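Isoflavone reductase (Medicago sativa, PDB 2GAS) catalyses the NADPH-dependent reduction of 2'-hydroxyformononetin to (3R)-vestitone, a late step in the biosynthesis of the pterocarpan phytoalexin medicarpin. Local coordinates at residues D121-V126 and L262-H267; C152-G157 and G186-E191; G195-R200 and E289-V294; A211-L216 and A275-D280; P217-T222 and T297-Y302. All coordinates share one frame; numbering follows the deposited sequence.

Contact 1 (D121-V126 and L262-H267); sequences DAVEPV and LLALYH
The methyl of A264, facing outward from helix 259-271, is met by three residues of the 121-126 loop. V126 comes closest, its CG1 lying 3.7 Å from A264 CB. V123 CG2 stands 4.1 Å from A264 CB, and the ring carbon P125 CD touches the same methyl at 4.2 Å. The backbone carbonyls of V123 and E124 also border it, so the methyl meets both apolar and carbonyl groups of the loop. On one flank the other branch of V126, CG2, reaches L265 CD1; on the other, V123 CG1 comes within 4.0 Å of H267 NE2, the two side chains crossing at about a right angle. No hydrogen bond joins the segments, and the contact rests on van der Waals packing. It lies in an NmrA-type reductase with a Rossmann-type NADP-binding domain, where it sets the loop after strand 107-109, the last of the parallel sheet, against a helix late in the chain. K133, the proposed proton acceptor, lies on the following helix 126-143, its side chain about 9 Å from that of V126. The cis peptide bond before P125 turns the loop, consistent with both valines facing the helix. E124 OE2 reaches forward to accept from Q128 N in the first turn of helix 126-143, while H267 also packs on L249 of helix 245-254.

Contact 2 (C152-G157 and G186-E191); sequences CHAFTG and GAYVTE
The ring of Y188 meets A154 CB obliquely, its CD2 3.8 Å from that methyl, and the F155 ring receives the E191 carboxylate at a slant, the two planes 30° apart. H153 rests its CB and ring base on A187 CB, while its NE2 is hydrogen-bonded to Y277. Between these groups the backbones run as a short parallel beta pair. A154 N donates to A187 O at 3.0 Å, nearly along the C=O axis; V189 N returns a bond to A154 O in the carbonyl plane, and T156 N approaches V189 O from above its plane at 2.9 Å. E191 bends at chi2 (71°) so that OE2 takes the N-H of G157 on its syn lone pair at 2.9 Å. A water, 2.5 Å from E191 OE1 and 2.7 Å from T156 OG1, links the carboxylate to the threonine hydroxyl. T190, N-cap of helix 191-202, sends OG1 to D193 N. F155 also packs on I14 of the proposed NADP-binding loop. Strand 154-155 edges a mixed sheet in which 185-189 is central and 220-222 antiparallel; V194 of helix 191-202 packs against F155 and V189, and F159 of helix 156-160 against A154 and Y188.

Contact 3 (G195-R200 and E289-V294); sequences GTFTIR and EAYPDV
R200 and Y291 reach toward each other from the helix 191-202 and the turn after helix 287-290. The arginine lays its CB over the centre of the Y291 ring, 4.2 Å from the centroid and only 4° off the normal, a CH-pi contact. A290 CB covers the opposite face, so the ring is held between two aliphatic groups. Farther out the R200 chain bends at chi2 and again at chi3, bringing the guanidinium across the rim of the ring: Y291 CD1 lies over one guanidinium face, 3.4 Å from R200 NH1, with the planes 58° apart. D293 meets the arginine tip to tip at the guanidinium edge. Its OD2 sits almost in that plane and takes R200 NH2 on a syn lone pair at 2.6 Å, while the bond from R200 NH2 to OD1 is weak. F197 and Y291 slide past each other in opposite directions, Y291 CD2 lying at the edge of the phenylalanine ring. V294 CG1, anti to the backbone N (chi1 176°), points to F197 CZ at 3.4 Å and also touches T196 CG2. A type I beta turn from Y291 to V294 places D293 at R200 and V294 at F197. Y291 OH is hydrogen-bonded to D204 OD2. Apolar packing of F197, which also touches I214 and L216, thus grades outward into an ion pair at an exposed aspartate, where solvent probably weakens its electrostatic gain.

Contact 4 (A211-L216 and A275-D280); sequences AVHIRL and AVYEID
In this Rossmann-type alpha/beta protein, the loop that leads from helix 259-271 to strand 284-286 crosses beside strand 210-213, which pairs in parallel with 284-286. A275 opens the contact by offering its carbonyl: R215 NH1 donates to A275 O at 2.8 Å, coming from above the carbonyl plane. After V276, Y277 provides both a ring and a carbonyl. With chi1 at 54° its CG sits between backbone N and carbonyl carbon, so the ring folds back under the arginine, and the R215 guanidinium lies flat on it, planes 18° apart and centres 4.1 Å apart, a stacked cation-pi pair. Y277 O is gripped end-on by R215 NH1 and NH2, the latter at 3.0 Å and nearly along the C=O axis. At the ring's far end the Y277 hydroxyl shares a hydrogen bond with H213 ND1. The Y277 edge leans toward the H213 face in an offset edge-to-face pair. E286 adds a salt bridge to R215 NH2; D284 OD1 bonds H213 NE2, which may favour a proton on that nitrogen. I279 closes the contact: its CG2, 3.6 Å from R215 NH2, lies over one face of the H213 ring, 4.2 Å from its centroid.

Contact 5 (P217-T222 and T297-Y302); sequences PKNYLT and TTADEY
A single asparagine side chain spans the start of helix 299-303 with both ends of its amide. N219 OD1 accepts from the backbone N of A299, first residue of the helix, at 2.8 Å; the donor stands well above the amide's carbonyl plane (51°), and the bond itself is bent. N219 ND2 instead donates to T297 O at 3.0 Å, nearly straight (172°) and in the amide plane. With chi2 near 0° the amide bridges T297 and A299 past T298, and the second ND2 bond, to Y188 O, further fixes its rotation. The helix start is completed by a capping box: E301 N donates to T298 OG1 at 3.0 Å, and T298 N to E301 OE2 at 3.1 Å, met from above the carboxylate plane. Together these groups satisfy the backbone N-H groups of T298, A299 and E301, while a water that donates to K218 O accepts from D300 N. Apolar contacts flank the polar core: L221 CD1 touches A299 CB at 3.9 Å, and the K218 chain crosses obliquely over T298 with CE 3.6 Å from T298 CG2. Strand 220-222, which follows the 3-10 turn 217-219, is the antiparallel edge strand beside 185-189; the C-terminal helix 299-303 sits against that turn, with A299 and Y302 packing on L160 of helix 156-160 and D300 salt-bridged to K233 of helix 223-234.

In the fold
Contact 2 is the most buried, its centre about 8 Å from that of the chain, and is built mainly of strand hydrogen bonds. The others lie about 14 to 16 Å out and depend more on side chains: contact 1 is van der Waals packing without hydrogen bonds, contacts 3 and 4 use arginine, and contact 5 caps a helix. Contacts 2 and 5 share one mixed sheet through neighbouring strands 185-189 and 220-222, and N219 of contact 5 bonds Y188 of contact 2. Y277 ties contact 4 to contact 2, while contacts 3 and 4 touch through the F197 side chain. Contact 1 touches none of the others and lies across the chain's centre from contact 3.

Contact 1 (D121-V126 and L262-H267)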
# COMPACT_ATOMS: atom_id res chain seq x y z
N ASP A 121 -16.50 2.95 -4.59
CA ASP A 121 -17.52 3.59 -5.42
C ASP A 121 -16.82 4.71 -6.18
O ASP A 121 -17.39 5.79 -6.38
CB ASP A 121 -18.62 4.17 -4.54
CG ASP A 121 -19.36 3.12 -3.73
OD1 ASP A 121 -20.15 2.36 -4.33
OD2 ASP A 121 -19.14 3.05 -2.50
N ALA A 122 -15.59 4.46 -6.60
CA ALA A 122 -14.78 5.45 -7.30
C ALA A 122 -15.22 5.75 -8.72
O ALA A 122 -15.96 4.98 -9.34
CB ALA A 122 -13.31 5.02 -7.30
N VAL A 123 -14.75 6.88 -9.24
CA VAL A 123 -15.07 7.31 -10.60
C VAL A 123 -13.79 7.24 -11.44
O VAL A 123 -12.69 7.14 -10.91
CB VAL A 123 -15.60 8.76 -10.61
CG1 VAL A 123 -16.83 8.87 -9.72
CG2 VAL A 123 -14.53 9.73 -10.15
N GLU A 124 -13.94 7.29 -12.76
CA GLU A 124 -12.77 7.24 -13.63
C GLU A 124 -11.96 8.52 -13.43
O GLU A 124 -12.50 9.55 -13.02
CB GLU A 124 -13.21 7.11 -15.09
CG GLU A 124 -13.97 5.83 -15.40
CD GLU A 124 -13.12 4.57 -15.24
OE1 GLU A 124 -13.68 3.46 -15.40
OE2 GLU A 124 -11.91 4.68 -14.95
N PRO A 125 -10.66 8.48 -13.75
CA PRO A 125 -9.92 7.32 -14.27
C PRO A 125 -9.37 6.35 -13.22
O PRO A 125 -8.76 5.34 -13.57
CB PRO A 125 -8.80 7.98 -15.06
CG PRO A 125 -8.45 9.15 -14.18
CD PRO A 125 -9.81 9.69 -13.77
N VAL A 126 -9.59 6.63 -11.94
CA VAL A 126 -9.06 5.73 -10.92
C VAL A 126 -9.85 4.43 -10.82
O VAL A 126 -9.30 3.38 -10.49
CB VAL A 126 -8.99 6.42 -9.52
CG1 VAL A 126 -10.35 6.46 -8.86
CG2 VAL A 126 -7.98 5.70 -8.64
N LEU A 262 -5.51 11.91 -9.78
CA LEU A 262 -5.23 12.32 -8.41
C LEU A 262 -6.52 12.75 -7.70
O LEU A 262 -6.80 12.31 -6.59
CB LEU A 262 -4.22 13.46 -8.41
CG LEU A 262 -3.23 13.58 -7.26
CD1 LEU A 262 -2.36 12.33 -7.20
CD2 LEU A 262 -2.36 14.82 -7.46
N LEU A 263 -7.29 13.61 -8.35
CA LEU A 263 -8.54 14.08 -7.77
C LEU A 263 -9.53 12.95 -7.57
O LEU A 263 -10.28 12.94 -6.58
CB LEU A 263 -9.19 15.15 -8.65
CG LEU A 263 -8.95 16.62 -8.30
CD1 LEU A 263 -9.89 17.48 -9.13
CD2 LEU A 263 -9.20 16.86 -6.81
N ALA A 264 -9.56 12.00 -8.50
CA ALA A 264 -10.48 10.87 -8.38
C ALA A 264 -10.07 10.02 -7.18
O ALA A 264 -10.91 9.49 -6.46
CB ALA A 264 -10.46 10.04 -9.65
N LEU A 265 -8.76 9.90 -6.96
CA LEU A 265 -8.26 9.13 -5.82
C LEU A 265 -8.72 9.80 -4.52
O LEU A 265 -9.24 9.14 -3.63
CB LEU A 265 -6.73 9.07 -5.87
CG LEU A 265 -6.03 8.24 -4.80
CD1 LEU A 265 -6.53 6.80 -4.82
CD2 LEU A 265 -4.52 8.28 -5.04
N TYR A 266 -8.55 11.12 -4.44
CA TYR A 266 -8.97 11.89 -3.26
C TYR A 266 -10.49 11.84 -3.08
O TYR A 266 -10.98 11.76 -1.96
CB TYR A 266 -8.54 13.35 -3.39
CG TYR A 266 -7.05 13.59 -3.40
CD1 TYR A 266 -6.53 14.72 -4.02
CD2 TYR A 266 -6.17 12.70 -2.80
CE1 TYR A 266 -5.16 14.97 -4.04
CE2 TYR A 266 -4.78 12.94 -2.81
CZ TYR A 266 -4.30 14.07 -3.43
OH TYR A 266 -2.94 14.33 -3.48
N HIS A 267 -11.22 11.90 -4.19
CA HIS A 267 -12.68 11.84 -4.14
C HIS A 267 -13.13 10.55 -3.44
O HIS A 267 -13.98 10.57 -2.55
CB HIS A 267 -13.25 11.89 -5.57
CG HIS A 267 -14.68 11.46 -5.68
ND1 HIS A 267 -15.74 12.27 -5.32
CD2 HIS A 267 -15.22 10.29 -6.10
CE1 HIS A 267 -16.87 11.62 -5.52
NE2 HIS A 267 -16.59 10.42 -5.99

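Contact 2 (C152-G157 and G186-E191)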
# COMPACT_ATOMS: atom_id res chain seq x y z
N CYS A 152 -4.00 -1.44 3.15
CA CYS A 152 -3.48 -0.48 4.11
C CYS A 152 -4.02 0.93 3.95
O CYS A 152 -3.64 1.84 4.69
CB CYS A 152 -1.96 -0.44 4.04
SG CYS A 152 -1.32 0.04 2.41
N HIS A 153 -4.89 1.12 2.97
CA HIS A 153 -5.47 2.43 2.72
C HIS A 153 -4.47 3.55 2.45
O HIS A 153 -3.58 3.38 1.62
CB HIS A 153 -6.44 2.76 3.86
CG HIS A 153 -7.68 1.91 3.82
ND1 HIS A 153 -8.63 2.04 2.83
CD2 HIS A 153 -8.05 0.85 4.56
CE1 HIS A 153 -9.53 1.08 2.96
NE2 HIS A 153 -9.20 0.34 4.00
N ALA A 154 -4.58 4.68 3.15
CA ALA A 154 -3.72 5.83 2.86
C ALA A 154 -2.34 5.93 3.50
O ALA A 154 -2.21 6.15 4.70
CB ALA A 154 -4.50 7.11 3.15
N PHE A 155 -1.31 5.81 2.67
CA PHE A 155 0.07 5.93 3.14
C PHE A 155 0.29 7.37 3.57
O PHE A 155 -0.10 8.30 2.86
CB PHE A 155 1.06 5.63 2.01
CG PHE A 155 1.22 4.18 1.71
CD1 PHE A 155 1.92 3.34 2.57
CD2 PHE A 155 0.70 3.64 0.53
CE1 PHE A 155 2.10 1.99 2.28
CE2 PHE A 155 0.88 2.29 0.23
CZ PHE A 155 1.58 1.47 1.10
N THR A 156 0.95 7.56 4.71
CA THR A 156 1.22 8.91 5.19
C THR A 156 2.07 9.71 4.21
O THR A 156 1.81 10.88 3.95
CB THR A 156 1.94 8.89 6.55
OG1 THR A 156 3.04 7.98 6.49
CG2 THR A 156 0.98 8.46 7.66
N GLY A 157 3.09 9.05 3.65
CA GLY A 157 3.98 9.72 2.72
C GLY A 157 3.34 10.15 1.41
O GLY A 157 3.91 10.95 0.68
N GLY A 186 -10.90 8.73 7.19
CA GLY A 186 -9.86 8.22 6.31
C GLY A 186 -8.94 7.42 7.22
O GLY A 186 -8.95 7.64 8.43
N ALA A 187 -8.17 6.48 6.66
CA ALA A 187 -7.26 5.66 7.46
C ALA A 187 -5.83 5.88 6.98
O ALA A 187 -5.53 5.67 5.81
CB ALA A 187 -7.64 4.18 7.35
N TYR A 188 -4.96 6.32 7.89
CA TYR A 188 -3.56 6.61 7.55
C TYR A 188 -2.56 5.71 8.26
O TYR A 188 -2.76 5.33 9.41
CB TYR A 188 -3.24 8.07 7.89
CG TYR A 188 -4.16 9.05 7.21
CD1 TYR A 188 -5.35 9.45 7.82
CD2 TYR A 188 -3.86 9.56 5.95
CE1 TYR A 188 -6.23 10.32 7.18
CE2 TYR A 188 -4.74 10.43 5.30
CZ TYR A 188 -5.92 10.80 5.92
OH TYR A 188 -6.79 11.66 5.27
N VAL A 189 -1.48 5.38 7.57
CA VAL A 189 -0.44 4.51 8.11
C VAL A 189 0.89 4.81 7.43
O VAL A 189 0.92 5.09 6.22
CB VAL A 189 -0.83 3.02 7.91
CG1 VAL A 189 -0.99 2.71 6.43
CG2 VAL A 189 0.21 2.10 8.54
N THR A 190 1.99 4.78 8.17
CA THR A 190 3.29 5.05 7.57
C THR A 190 3.74 3.86 6.73
O THR A 190 3.29 2.74 6.95
CB THR A 190 4.38 5.34 8.63
OG1 THR A 190 4.65 4.15 9.37
CG2 THR A 190 3.91 6.43 9.59
N GLU A 191 4.63 4.11 5.78
CA GLU A 191 5.14 3.03 4.93
C GLU A 191 5.85 2.00 5.79
O GLU A 191 5.71 0.80 5.58
CB GLU A 191 6.10 3.57 3.87
CG GLU A 191 5.48 4.51 2.83
CD GLU A 191 5.09 5.85 3.41
OE1 GLU A 191 5.86 6.39 4.22
OE2 GLU A 191 4.03 6.38 3.03
O HOH W 1 5.56 8.48 5.53

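Contact 3 (G195-R200 and E289-V294)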
# COMPACT_ATOMS: atom_id res chain seq x y z
N GLY A 195 4.98 -2.10 6.32
CA GLY A 195 5.91 -3.21 6.22
C GLY A 195 5.71 -4.15 7.40
O GLY A 195 5.60 -5.36 7.26
N THR A 196 5.64 -3.57 8.59
CA THR A 196 5.46 -4.37 9.79
C THR A 196 4.19 -5.20 9.78
O THR A 196 4.22 -6.40 10.06
CB THR A 196 5.49 -3.47 11.03
OG1 THR A 196 6.75 -2.77 11.05
CG2 THR A 196 5.35 -4.29 12.30
N PHE A 197 3.06 -4.58 9.43
CA PHE A 197 1.79 -5.31 9.39
C PHE A 197 1.74 -6.35 8.28
O PHE A 197 1.08 -7.38 8.41
CB PHE A 197 0.63 -4.33 9.23
CG PHE A 197 0.27 -3.61 10.50
CD1 PHE A 197 0.55 -2.26 10.66
CD2 PHE A 197 -0.33 -4.31 11.55
CE1 PHE A 197 0.23 -1.61 11.85
CE2 PHE A 197 -0.66 -3.66 12.74
CZ PHE A 197 -0.38 -2.32 12.89
N THR A 198 2.42 -6.08 7.17
CA THR A 198 2.42 -7.03 6.07
C THR A 198 3.12 -8.32 6.50
O THR A 198 2.65 -9.42 6.21
CB THR A 198 3.14 -6.46 4.83
OG1 THR A 198 2.44 -5.30 4.37
CG2 THR A 198 3.18 -7.48 3.70
N ILE A 199 4.23 -8.18 7.21
CA ILE A 199 4.97 -9.35 7.67
C ILE A 199 4.21 -10.05 8.80
O ILE A 199 4.22 -11.28 8.89
CB ILE A 199 6.41 -8.97 8.10
CG1 ILE A 199 7.25 -8.59 6.87
CG2 ILE A 199 7.08 -10.15 8.81
CD1 ILE A 199 6.71 -7.45 6.06
N ARG A 200 3.53 -9.28 9.65
CA ARG A 200 2.74 -9.89 10.72
C ARG A 200 1.69 -10.77 10.07
O ARG A 200 1.44 -11.90 10.50
CB ARG A 200 2.06 -8.82 11.57
CG ARG A 200 2.92 -8.24 12.67
CD ARG A 200 3.22 -9.28 13.74
NE ARG A 200 2.50 -9.02 14.99
CZ ARG A 200 1.66 -9.88 15.55
NH1 ARG A 200 1.43 -11.05 14.98
NH2 ARG A 200 1.05 -9.57 16.69
N GLU A 289 -7.24 -5.29 15.46
CA GLU A 289 -7.80 -6.28 16.38
C GLU A 289 -6.95 -7.54 16.46
O GLU A 289 -6.81 -8.15 17.53
CB GLU A 289 -9.21 -6.67 15.93
CG GLU A 289 -10.20 -5.53 15.89
CD GLU A 289 -10.45 -4.92 17.26
OE1 GLU A 289 -10.87 -5.67 18.17
OE2 GLU A 289 -10.23 -3.70 17.42
N ALA A 290 -6.37 -7.93 15.33
CA ALA A 290 -5.55 -9.13 15.27
C ALA A 290 -4.14 -8.92 15.81
O ALA A 290 -3.55 -9.82 16.39
CB ALA A 290 -5.47 -9.64 13.83
N TYR A 291 -3.61 -7.72 15.60
CA TYR A 291 -2.25 -7.41 16.03
C TYR A 291 -2.19 -6.13 16.87
O TYR A 291 -1.47 -5.19 16.52
CB TYR A 291 -1.36 -7.25 14.79
CG TYR A 291 -1.67 -8.26 13.69
CD1 TYR A 291 -1.53 -9.63 13.92
CD2 TYR A 291 -2.12 -7.83 12.44
CE1 TYR A 291 -1.83 -10.56 12.92
CE2 TYR A 291 -2.42 -8.76 11.43
CZ TYR A 291 -2.27 -10.12 11.69
OH TYR A 291 -2.57 -11.05 10.72
N PRO A 292 -2.92 -6.09 17.99
CA PRO A 292 -2.94 -4.91 18.87
C PRO A 292 -1.59 -4.55 19.49
O PRO A 292 -1.39 -3.43 19.95
CB PRO A 292 -3.98 -5.29 19.92
CG PRO A 292 -3.79 -6.77 20.05
CD PRO A 292 -3.69 -7.20 18.60
N ASP A 293 -0.66 -5.50 19.49
CA ASP A 293 0.66 -5.28 20.06
C ASP A 293 1.57 -4.42 19.19
O ASP A 293 2.59 -3.91 19.67
CB ASP A 293 1.34 -6.62 20.30
CG ASP A 293 1.47 -7.43 19.03
OD1 ASP A 293 2.60 -7.56 18.53
OD2 ASP A 293 0.44 -7.91 18.53
N VAL A 294 1.24 -4.26 17.91
CA VAL A 294 2.08 -3.44 17.04
C VAL A 294 1.93 -1.96 17.40
O VAL A 294 0.84 -1.41 17.31
CB VAL A 294 1.71 -3.66 15.55
CG1 VAL A 294 2.54 -2.73 14.67
CG2 VAL A 294 1.97 -5.11 15.17

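Contact 4 (A211-L216 and A275-D280)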
# COMPACT_ATOMS: atom_id res chain seq x y z
N ALA A 211 -8.58 -10.81 3.46
CA ALA A 211 -8.13 -9.45 3.17
C ALA A 211 -7.83 -8.90 4.56
O ALA A 211 -8.65 -9.04 5.47
CB ALA A 211 -9.24 -8.64 2.51
N VAL A 212 -6.65 -8.31 4.74
CA VAL A 212 -6.27 -7.72 6.03
C VAL A 212 -6.40 -6.21 5.88
O VAL A 212 -5.80 -5.61 4.99
CB VAL A 212 -4.81 -8.10 6.40
CG1 VAL A 212 -4.39 -7.40 7.68
CG2 VAL A 212 -4.71 -9.60 6.57
N HIS A 213 -7.19 -5.61 6.76
CA HIS A 213 -7.45 -4.17 6.70
C HIS A 213 -6.75 -3.39 7.78
O HIS A 213 -6.83 -3.73 8.96
CB HIS A 213 -8.96 -3.94 6.82
CG HIS A 213 -9.76 -4.78 5.88
ND1 HIS A 213 -10.12 -4.35 4.63
CD2 HIS A 213 -10.20 -6.06 5.99
CE1 HIS A 213 -10.75 -5.33 4.00
NE2 HIS A 213 -10.81 -6.38 4.80
N ILE A 214 -6.07 -2.32 7.38
CA ILE A 214 -5.37 -1.48 8.34
C ILE A 214 -6.16 -0.19 8.56
O ILE A 214 -6.17 0.70 7.71
CB ILE A 214 -3.95 -1.10 7.84
CG1 ILE A 214 -3.19 -2.34 7.36
CG2 ILE A 214 -3.18 -0.39 8.96
CD1 ILE A 214 -2.84 -3.31 8.45
N ARG A 215 -6.85 -0.11 9.69
CA ARG A 215 -7.61 1.08 10.08
C ARG A 215 -7.21 1.25 11.54
O ARG A 215 -7.87 0.72 12.43
CB ARG A 215 -9.12 0.87 9.97
CG ARG A 215 -9.73 1.12 8.59
CD ARG A 215 -10.00 -0.17 7.83
NE ARG A 215 -10.94 -1.06 8.50
CZ ARG A 215 -12.27 -1.05 8.35
NH1 ARG A 215 -12.85 -0.17 7.53
NH2 ARG A 215 -13.02 -1.94 8.98
N LEU A 216 -6.12 1.97 11.78
CA LEU A 216 -5.61 2.18 13.14
C LEU A 216 -6.38 3.29 13.87
O LEU A 216 -6.49 4.41 13.39
CB LEU A 216 -4.12 2.49 13.06
CG LEU A 216 -3.32 1.47 12.22
CD1 LEU A 216 -1.94 2.01 11.92
CD2 LEU A 216 -3.25 0.14 12.95
N ALA A 275 -12.45 4.03 3.15
CA ALA A 275 -11.86 3.36 4.31
C ALA A 275 -12.95 3.03 5.33
O ALA A 275 -12.67 2.42 6.36
CB ALA A 275 -10.80 4.24 4.97
N VAL A 276 -14.18 3.43 5.02
CA VAL A 276 -15.31 3.21 5.91
C VAL A 276 -16.17 2.02 5.48
O VAL A 276 -16.81 2.06 4.44
CB VAL A 276 -16.21 4.46 5.96
CG1 VAL A 276 -17.37 4.24 6.92
CG2 VAL A 276 -15.39 5.67 6.36
N TYR A 277 -16.16 0.98 6.30
CA TYR A 277 -16.94 -0.23 6.04
C TYR A 277 -16.77 -1.24 7.17
O TYR A 277 -15.76 -1.24 7.86
CB TYR A 277 -16.51 -0.89 4.72
CG TYR A 277 -15.02 -1.17 4.61
CD1 TYR A 277 -14.16 -0.24 4.03
CD2 TYR A 277 -14.47 -2.35 5.12
CE1 TYR A 277 -12.79 -0.48 3.94
CE2 TYR A 277 -13.09 -2.60 5.04
CZ TYR A 277 -12.26 -1.65 4.45
OH TYR A 277 -10.90 -1.86 4.35
N GLU A 278 -17.77 -2.09 7.35
CA GLU A 278 -17.71 -3.12 8.38
C GLU A 278 -17.17 -4.36 7.66
O GLU A 278 -17.46 -4.58 6.49
CB GLU A 278 -19.09 -3.40 8.96
CG GLU A 278 -19.63 -2.26 9.81
CD GLU A 278 -21.01 -2.54 10.36
OE1 GLU A 278 -21.50 -1.72 11.17
OE2 GLU A 278 -21.62 -3.57 9.99
N ILE A 279 -16.37 -5.16 8.35
CA ILE A 279 -15.82 -6.34 7.70
C ILE A 279 -16.61 -7.60 7.96
O ILE A 279 -17.42 -7.68 8.89
CB ILE A 279 -14.34 -6.58 8.08
CG1 ILE A 279 -14.23 -7.05 9.54
CG2 ILE A 279 -13.53 -5.32 7.84
CD1 ILE A 279 -14.67 -6.05 10.55
N ASP A 280 -16.37 -8.59 7.11
CA ASP A 280 -17.01 -9.89 7.18
C ASP A 280 -15.95 -10.85 7.72
O ASP A 280 -14.93 -11.07 7.08
CB ASP A 280 -17.45 -10.30 5.77
CG ASP A 280 -18.06 -11.68 5.71
OD1 ASP A 280 -18.61 -12.03 4.65
OD2 ASP A 280 -17.99 -12.42 6.72

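Contact 5 (P217-T222 and T297-Y302)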
# COMPACT_ATOMS: atom_id res chain seq x y z
N PRO A 217 -6.92 2.97 15.05
CA PRO A 217 -7.70 3.91 15.87
C PRO A 217 -7.28 5.38 15.91
O PRO A 217 -8.07 6.25 15.57
CB PRO A 217 -7.67 3.25 17.25
CG PRO A 217 -7.75 1.80 16.89
CD PRO A 217 -6.73 1.70 15.77
N LYS A 218 -6.05 5.65 16.31
CA LYS A 218 -5.59 7.03 16.40
C LYS A 218 -5.30 7.68 15.05
O LYS A 218 -5.05 8.88 14.98
CB LYS A 218 -4.35 7.13 17.29
CG LYS A 218 -4.66 6.91 18.77
CD LYS A 218 -3.41 7.00 19.64
CE LYS A 218 -2.46 5.85 19.36
NZ LYS A 218 -1.25 5.90 20.24
N ASN A 219 -5.35 6.88 13.99
CA ASN A 219 -5.09 7.37 12.63
C ASN A 219 -6.33 7.31 11.76
O ASN A 219 -6.25 7.51 10.55
CB ASN A 219 -3.97 6.56 11.97
CG ASN A 219 -2.62 6.76 12.65
OD1 ASN A 219 -2.51 7.50 13.63
ND2 ASN A 219 -1.59 6.10 12.13
N TYR A 220 -7.47 7.02 12.38
CA TYR A 220 -8.75 6.94 11.67
C TYR A 220 -9.31 8.34 11.89
O TYR A 220 -9.92 8.61 12.92
CB TYR A 220 -9.62 5.88 12.33
CG TYR A 220 -10.81 5.45 11.51
CD1 TYR A 220 -10.64 4.89 10.24
CD2 TYR A 220 -12.11 5.57 12.01
CE1 TYR A 220 -11.74 4.46 9.49
CE2 TYR A 220 -13.21 5.15 11.27
CZ TYR A 220 -13.02 4.60 10.01
OH TYR A 220 -14.10 4.17 9.27
N LEU A 221 -9.11 9.21 10.91
CA LEU A 221 -9.51 10.61 11.04
C LEU A 221 -10.17 11.22 9.82
O LEU A 221 -9.83 10.90 8.69
CB LEU A 221 -8.26 11.44 11.34
CG LEU A 221 -7.37 10.99 12.51
CD1 LEU A 221 -5.98 11.58 12.35
CD2 LEU A 221 -8.00 11.43 13.82
N THR A 222 -11.13 12.11 10.06
CA THR A 222 -11.80 12.81 8.97
C THR A 222 -10.84 13.92 8.54
O THR A 222 -9.91 14.25 9.27
CB THR A 222 -13.10 13.47 9.44
OG1 THR A 222 -12.80 14.52 10.37
CG2 THR A 222 -14.00 12.44 10.13
N THR A 297 3.01 4.32 14.36
CA THR A 297 3.29 5.74 14.38
C THR A 297 1.97 6.46 14.14
O THR A 297 1.25 6.16 13.19
CB THR A 297 4.29 6.13 13.26
OG1 THR A 297 5.57 5.55 13.54
CG2 THR A 297 4.43 7.64 13.17
N THR A 298 1.63 7.40 15.01
CA THR A 298 0.36 8.12 14.86
C THR A 298 0.45 9.22 13.81
O THR A 298 1.54 9.67 13.44
CB THR A 298 -0.09 8.74 16.19
OG1 THR A 298 0.86 9.72 16.60
CG2 THR A 298 -0.20 7.66 17.26
N ALA A 299 -0.70 9.66 13.32
CA ALA A 299 -0.73 10.74 12.34
C ALA A 299 -0.11 11.97 13.02
O ALA A 299 0.60 12.75 12.38
CB ALA A 299 -2.16 11.03 11.92
N ASP A 300 -0.39 12.12 14.31
CA ASP A 300 0.14 13.24 15.08
C ASP A 300 1.67 13.21 15.08
O ASP A 300 2.32 14.22 14.83
CB ASP A 300 -0.37 13.17 16.52
CG ASP A 300 0.11 14.34 17.36
OD1 ASP A 300 -0.38 15.47 17.15
OD2 ASP A 300 0.98 14.13 18.23
N GLU A 301 2.23 12.04 15.37
CA GLU A 301 3.68 11.87 15.39
C GLU A 301 4.28 12.07 14.00
O GLU A 301 5.30 12.74 13.84
CB GLU A 301 4.04 10.47 15.93
CG GLU A 301 3.81 10.31 17.44
CD GLU A 301 3.86 8.85 17.93
OE1 GLU A 301 3.92 8.65 19.16
OE2 GLU A 301 3.84 7.92 17.10
N TYR A 302 3.62 11.51 12.99
CA TYR A 302 4.10 11.64 11.62
C TYR A 302 4.26 13.10 11.19
O TYR A 302 5.26 13.48 10.58
CB TYR A 302 3.16 10.94 10.64
CG TYR A 302 3.51 11.21 9.19
CD1 TYR A 302 4.58 10.56 8.58
CD2 TYR A 302 2.85 12.20 8.46
CE1 TYR A 302 4.99 10.89 7.29
CE2 TYR A 302 3.24 12.54 7.18
CZ TYR A 302 4.31 11.89 6.59
OH TYR A 302 4.71 12.26 5.33
O HOH W 2 -3.03 10.81 15.44